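Local coordinates for protein vacuolar aminopeptidase 1 (Saccharomyces cerevisiae, PDB 5JGF) that removes amino acids, preferably neutral or hydrophobic ones, from the N-termini of peptides and proteins in the yeast vacuole, as a zinc-dependent dodecameric aminopeptidase, at residues S90-A94 and D262-S267; L341-V345 and G413-P417. Residue numbers count along the deposited sequence, not the author numbering.

How the contacts relate
A metal site built at the ends of sheet strands draws its ligands from segments far apart in sequence, and these two contacts illustrate the principle. Contact 1 closes before contact 2 opens along the chain, yet their centres lie only 10 Å apart, because strands 86-91 and 339-347 are neighbours in one mixed sheet. Both reach the zinc of chain K: His91 NE2 and Asp262 OD1 come from contact 1, both carboxylate oxygens of Asp344 from contact 2, and waters 1 and 2 are common to the two. Probable hydrogen bonds also tie them directly, Ser90 OG to Ala343 O at 2.9 Å and Val345 N to Asp263 OD1 at 3.2 Å.

Contact 1: S90-A94 and D262-S267; sequences SHVDA and DDRLCS. With ZN (zinc ion), chain K; ZN (zinc ion), chain L.
Most polar groups around the metal ligands have a partner of their own where residues 90-94 pack against 262-267. Ser90 and His91 end strand 86-91, after which the chain turns through Val92 to Ala94; residues 262-267 lie at the start of helix 261-278, Arg264 to Ser267 helical, with a cis peptide between Asp262 and Asp263. The CA register pairs Ser90 with Ser267 (5.5 Å), His91 with Asp263 (5.6 Å), Val92 with Arg264 (5.5 Å) and Ala94 with Asp262 (6.2 Å). His91 N donates to Asp263 OD2 at 3.2 Å, while Asp263 OD1 accepts from Val345 N. The carbonyl Val92 O is doubly satisfied, by Arg264 NE at 2.8 Å and Arg264 NH2 at 3.0 Å; the nearly extended Arg264 side chain lays one guanidinium face against Ala94 CB, and its NH1 goes on to Pro23 O. His91, chi1 p, gives its ND1 proton to Asp93 O at 3.0 Å, with Asp93 OD2 a weak second acceptor at 3.0 Å. Asp93 OD2 also accepts from Glu298 N, and OD1 from Tyr119 OH and Glu299 N. Ser90 OG is hydrogen-bonded to Ala343 O; within the second segment Ser267 N donates to Asp263 O at 3.0 Å. His91 NE2 binds the chain K zinc at 2.1 Å beside Asp262 OD1 at 2.0 Å; Asp262 OD2 takes the chain L zinc at 2.0 Å, where Glu299 and His438 also bind. Water 2 bridges the metals, 2.0 Å from the chain K zinc and 2.1 Å from the other. A zinc-bridging aspartate followed by a cis peptide is characteristic of the dizinc centre of M18 aminopeptidases and related zinc exopeptidases.

Contact 2: L341-V345 and G413-P417; sequences LSADV and GTIGP. With ZN (zinc ion), chain K.
Water can complete a contact that direct bonds do not, as residues 341-345 and 413-417 demonstrate. Leu341 to Ala343 form extended strand; Ser342 and Asp344 direct their CA-to-CB bonds toward the other segment, Ala343 away. No direct hydrogen bond crosses. Gly413, extended and exposed, contributes its carbonyl: water 4 sits close to both Gly413 O, 2.4 Å, and Asp344 OD2, 2.5 Å. Thr414, opposite Asp344 with CA atoms 6.9 Å apart, places CG2 3.9 Å from Asp344 OD2, while its OG1, with chi1 p, caps the coming helix 416-423 by accepting from Gly416 N at 3.0 Å. Asp344 lies between this loop and the dinuclear site typical of M18 peptidases: its OD1 and OD2 chelate the chain K zinc at 2.1 and 2.5 Å, and it probably also binds substrate, as in related enzymes. Ile415 N donates to water 3 at 3.1 Å, which donates to Asp344 OD2 at 2.7 Å; Ile415 CG1 packs 3.6 Å from Ser342 OG. Gly416 CA is 5.1 Å from Ser342 CA, the closest CA pair. Gly416 N lies 3.3 Å from Ser342 OG at a poor angle, and that hydroxyl, like Thr414 OG1, is hydrogen-bonded to Asp429 OD1. Pro417, in the first turn of the helix, packs on Leu303 of a second subunit.

Contact 1: S90-A94 and D262-S267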
loop_
_atom_site.group_PDB
_atom_site.type_symbol
_atom_site.label_atom_id
_atom_site.label_comp_id
_atom_site.label_asym_id
_atom_site.label_seq_id
_atom_site.Cartn_x
_atom_site.Cartn_y
_atom_site.Cartn_z
ATOM N N SER D 90 -20.306 44.746 -3.263
ATOM C CA SER D 90 -20.585 43.511 -2.533
ATOM C C SER D 90 -21.364 42.562 -3.431
ATOM O O SER D 90 -21.815 42.952 -4.511
ATOM C CB SER D 90 -21.413 43.809 -1.279
ATOM O OG SER D 90 -20.721 44.676 -0.400
ATOM N N HIS D 91 -21.523 41.313 -3.004
ATOM C CA HIS D 91 -22.287 40.383 -3.822
ATOM C C HIS D 91 -23.553 39.933 -3.115
ATOM O O HIS D 91 -23.569 39.744 -1.898
ATOM C CB HIS D 91 -21.417 39.193 -4.287
ATOM C CG HIS D 91 -20.998 38.248 -3.199
ATOM N ND1 HIS D 91 -21.739 37.139 -2.855
ATOM C CD2 HIS D 91 -19.869 38.192 -2.454
ATOM C CE1 HIS D 91 -21.081 36.434 -1.949
ATOM N NE2 HIS D 91 -19.943 37.052 -1.690
ATOM N N VAL D 92 -24.631 39.812 -3.882
ATOM C CA VAL D 92 -25.914 39.413 -3.325
ATOM C C VAL D 92 -26.290 37.964 -3.579
ATOM O O VAL D 92 -27.320 37.505 -3.099
ATOM C CB VAL D 92 -27.050 40.327 -3.832
ATOM C CG1 VAL D 92 -26.974 41.674 -3.134
ATOM C CG2 VAL D 92 -26.946 40.506 -5.340
ATOM N N ASP D 93 -25.476 37.243 -4.346
ATOM C CA ASP D 93 -25.773 35.836 -4.564
ATOM C C ASP D 93 -25.213 35.102 -3.351
ATOM O O ASP D 93 -24.261 35.567 -2.723
ATOM C CB ASP D 93 -25.117 35.305 -5.849
ATOM C CG ASP D 93 -23.596 35.383 -5.821
ATOM O OD1 ASP D 93 -22.940 34.365 -6.154
ATOM O OD2 ASP D 93 -23.052 36.456 -5.487
ATOM N N ALA D 94 -25.828 33.980 -3.000
ATOM C CA ALA D 94 -25.362 33.178 -1.874
ATOM C C ALA D 94 -25.458 31.714 -2.267
ATOM O O ALA D 94 -26.228 31.357 -3.160
ATOM C CB ALA D 94 -26.215 33.440 -0.648
ATOM N N ASP D 262 -23.118 35.323 3.805
ATOM C CA ASP D 262 -22.146 35.633 2.767
ATOM C C ASP D 262 -22.910 35.774 1.443
ATOM O O ASP D 262 -23.421 34.776 0.940
ATOM C CB ASP D 262 -21.160 34.457 2.671
ATOM C CG ASP D 262 -20.105 34.631 1.589
ATOM O OD1 ASP D 262 -20.049 35.692 0.945
ATOM O OD2 ASP D 262 -19.295 33.695 1.395
ATOM N N ASP D 263 -23.041 36.979 0.878
ATOM C CA ASP D 263 -22.491 38.240 1.396
ATOM C C ASP D 263 -23.624 39.269 1.607
ATOM O O ASP D 263 -23.426 40.474 1.461
ATOM C CB ASP D 263 -21.443 38.756 0.381
ATOM C CG ASP D 263 -20.723 40.026 0.831
ATOM O OD1 ASP D 263 -20.497 40.202 2.045
ATOM O OD2 ASP D 263 -20.357 40.856 -0.036
ATOM N N ARG D 264 -24.816 38.794 1.949
ATOM C CA ARG D 264 -25.947 39.696 2.152
ATOM C C ARG D 264 -25.765 40.492 3.438
ATOM O O ARG D 264 -26.415 41.520 3.653
ATOM C CB ARG D 264 -27.251 38.889 2.152
ATOM C CG ARG D 264 -27.565 38.369 0.750
ATOM C CD ARG D 264 -28.587 37.245 0.677
ATOM N NE ARG D 264 -28.635 36.761 -0.700
ATOM C CZ ARG D 264 -29.439 35.801 -1.145
ATOM N NH1 ARG D 264 -30.284 35.205 -0.318
ATOM N NH2 ARG D 264 -29.387 35.425 -2.420
ATOM N N LEU D 265 -24.857 40.027 4.296
ATOM C CA LEU D 265 -24.560 40.736 5.545
ATOM C C LEU D 265 -23.910 42.084 5.189
ATOM O O LEU D 265 -24.342 43.140 5.660
ATOM C CB LEU D 265 -23.612 39.895 6.415
ATOM C CG LEU D 265 -23.070 40.486 7.720
ATOM C CD1 LEU D 265 -24.212 41.010 8.591
ATOM C CD2 LEU D 265 -22.284 39.403 8.455
ATOM N N CYS D 266 -22.870 42.041 4.360
ATOM C CA CYS D 266 -22.199 43.270 3.935
ATOM C C CYS D 266 -23.081 44.070 2.980
ATOM O O CYS D 266 -23.090 45.299 3.017
ATOM C CB CYS D 266 -20.872 42.961 3.235
ATOM S SG CYS D 266 -19.527 42.524 4.346
ATOM N N SER D 267 -23.807 43.373 2.112
ATOM C CA SER D 267 -24.681 44.053 1.159
ATOM C C SER D 267 -25.725 44.889 1.891
ATOM O O SER D 267 -25.937 46.054 1.558
ATOM C CB SER D 267 -25.372 43.040 0.245
ATOM O OG SER D 267 -24.433 42.446 -0.637
HETATM ZN ZN ZN K . -18.564 36.319 -0.217
HETATM ZN ZN ZN L . -18.781 32.966 -0.410
HETATM O O HOH W 1 -16.930 35.748 1.472
HETATM O O HOH W 2 -17.972 34.689 -1.301
#

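Contact 2: L341-V345 and G413-P417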
loop_
_atom_site.group_PDB
_atom_site.type_symbol
_atom_site.label_atom_id
_atom_site.label_comp_id
_atom_site.label_asym_id
_atom_site.label_seq_id
_atom_site.Cartn_x
_atom_site.Cartn_y
_atom_site.Cartn_z
ATOM N N LEU D 341 -14.313 50.014 -1.903
ATOM C CA LEU D 341 -14.279 49.112 -0.767
ATOM C C LEU D 341 -14.955 47.852 -1.274
ATOM O O LEU D 341 -16.141 47.868 -1.598
ATOM C CB LEU D 341 -15.069 49.650 0.437
ATOM C CG LEU D 341 -14.616 50.926 1.155
ATOM C CD1 LEU D 341 -15.383 51.058 2.470
ATOM C CD2 LEU D 341 -13.117 50.875 1.429
ATOM N N SER D 342 -14.188 46.775 -1.393
ATOM C CA SER D 342 -14.741 45.498 -1.819
ATOM C C SER D 342 -15.181 44.869 -0.503
ATOM O O SER D 342 -14.356 44.348 0.245
ATOM C CB SER D 342 -13.660 44.640 -2.478
ATOM O OG SER D 342 -14.149 43.338 -2.743
ATOM N N ALA D 343 -16.477 44.945 -0.214
ATOM C CA ALA D 343 -17.008 44.431 1.040
ATOM C C ALA D 343 -17.564 43.022 0.929
ATOM O O ALA D 343 -18.648 42.811 0.390
ATOM C CB ALA D 343 -18.087 45.379 1.572
ATOM N N ASP D 344 -16.802 42.063 1.445
ATOM C CA ASP D 344 -17.210 40.666 1.433
ATOM C C ASP D 344 -16.845 40.107 2.804
ATOM O O ASP D 344 -15.769 40.384 3.333
ATOM C CB ASP D 344 -16.473 39.894 0.332
ATOM C CG ASP D 344 -17.149 38.576 -0.010
ATOM O OD1 ASP D 344 -18.099 38.196 0.701
ATOM O OD2 ASP D 344 -16.730 37.921 -0.990
ATOM N N VAL D 345 -17.753 39.338 3.388
ATOM C CA VAL D 345 -17.516 38.763 4.702
ATOM C C VAL D 345 -16.213 37.978 4.755
ATOM O O VAL D 345 -15.807 37.361 3.770
ATOM C CB VAL D 345 -18.674 37.826 5.110
ATOM C CG1 VAL D 345 -19.952 38.632 5.297
ATOM C CG2 VAL D 345 -18.877 36.749 4.042
ATOM N N GLY D 413 -11.428 33.855 -2.208
ATOM C CA GLY D 413 -11.257 35.026 -3.054
ATOM C C GLY D 413 -12.443 35.965 -2.983
ATOM O O GLY D 413 -13.448 35.658 -2.340
ATOM N N THR D 414 -12.325 37.118 -3.636
ATOM C CA THR D 414 -13.397 38.108 -3.654
ATOM C C THR D 414 -13.384 38.803 -5.013
ATOM O O THR D 414 -12.559 38.489 -5.868
ATOM C CB THR D 414 -13.195 39.201 -2.588
ATOM O OG1 THR D 414 -12.100 40.036 -2.978
ATOM C CG2 THR D 414 -12.898 38.589 -1.223
ATOM N N ILE D 415 -14.294 39.753 -5.198
ATOM C CA ILE D 415 -14.372 40.502 -6.445
ATOM C C ILE D 415 -13.369 41.656 -6.418
ATOM O O ILE D 415 -13.214 42.373 -7.405
ATOM C CB ILE D 415 -15.780 41.108 -6.650
ATOM C CG1 ILE D 415 -16.092 42.084 -5.513
ATOM C CG2 ILE D 415 -16.829 40.001 -6.701
ATOM C CD1 ILE D 415 -17.452 42.762 -5.629
ATOM N N GLY D 416 -12.700 41.828 -5.280
ATOM C CA GLY D 416 -11.747 42.917 -5.117
ATOM C C GLY D 416 -10.734 43.095 -6.232
ATOM O O GLY D 416 -10.665 44.163 -6.851
ATOM N N PRO D 417 -9.905 42.075 -6.492
ATOM C CA PRO D 417 -8.897 42.155 -7.551
ATOM C C PRO D 417 -9.504 42.489 -8.916
ATOM O O PRO D 417 -8.910 43.232 -9.700
ATOM C CB PRO D 417 -8.252 40.775 -7.509
ATOM C CG PRO D 417 -8.290 40.456 -6.041
ATOM C CD PRO D 417 -9.691 40.883 -5.647
HETATM ZN ZN ZN K . -18.564 36.319 -0.217
HETATM O O HOH W 3 -16.566 39.649 -3.094
HETATM O O HOH W 4 -15.662 35.649 -1.392
HETATM O O HOH W 1 -16.930 35.748 1.472
HETATM O O HOH W 2 -17.972 34.689 -1.301
#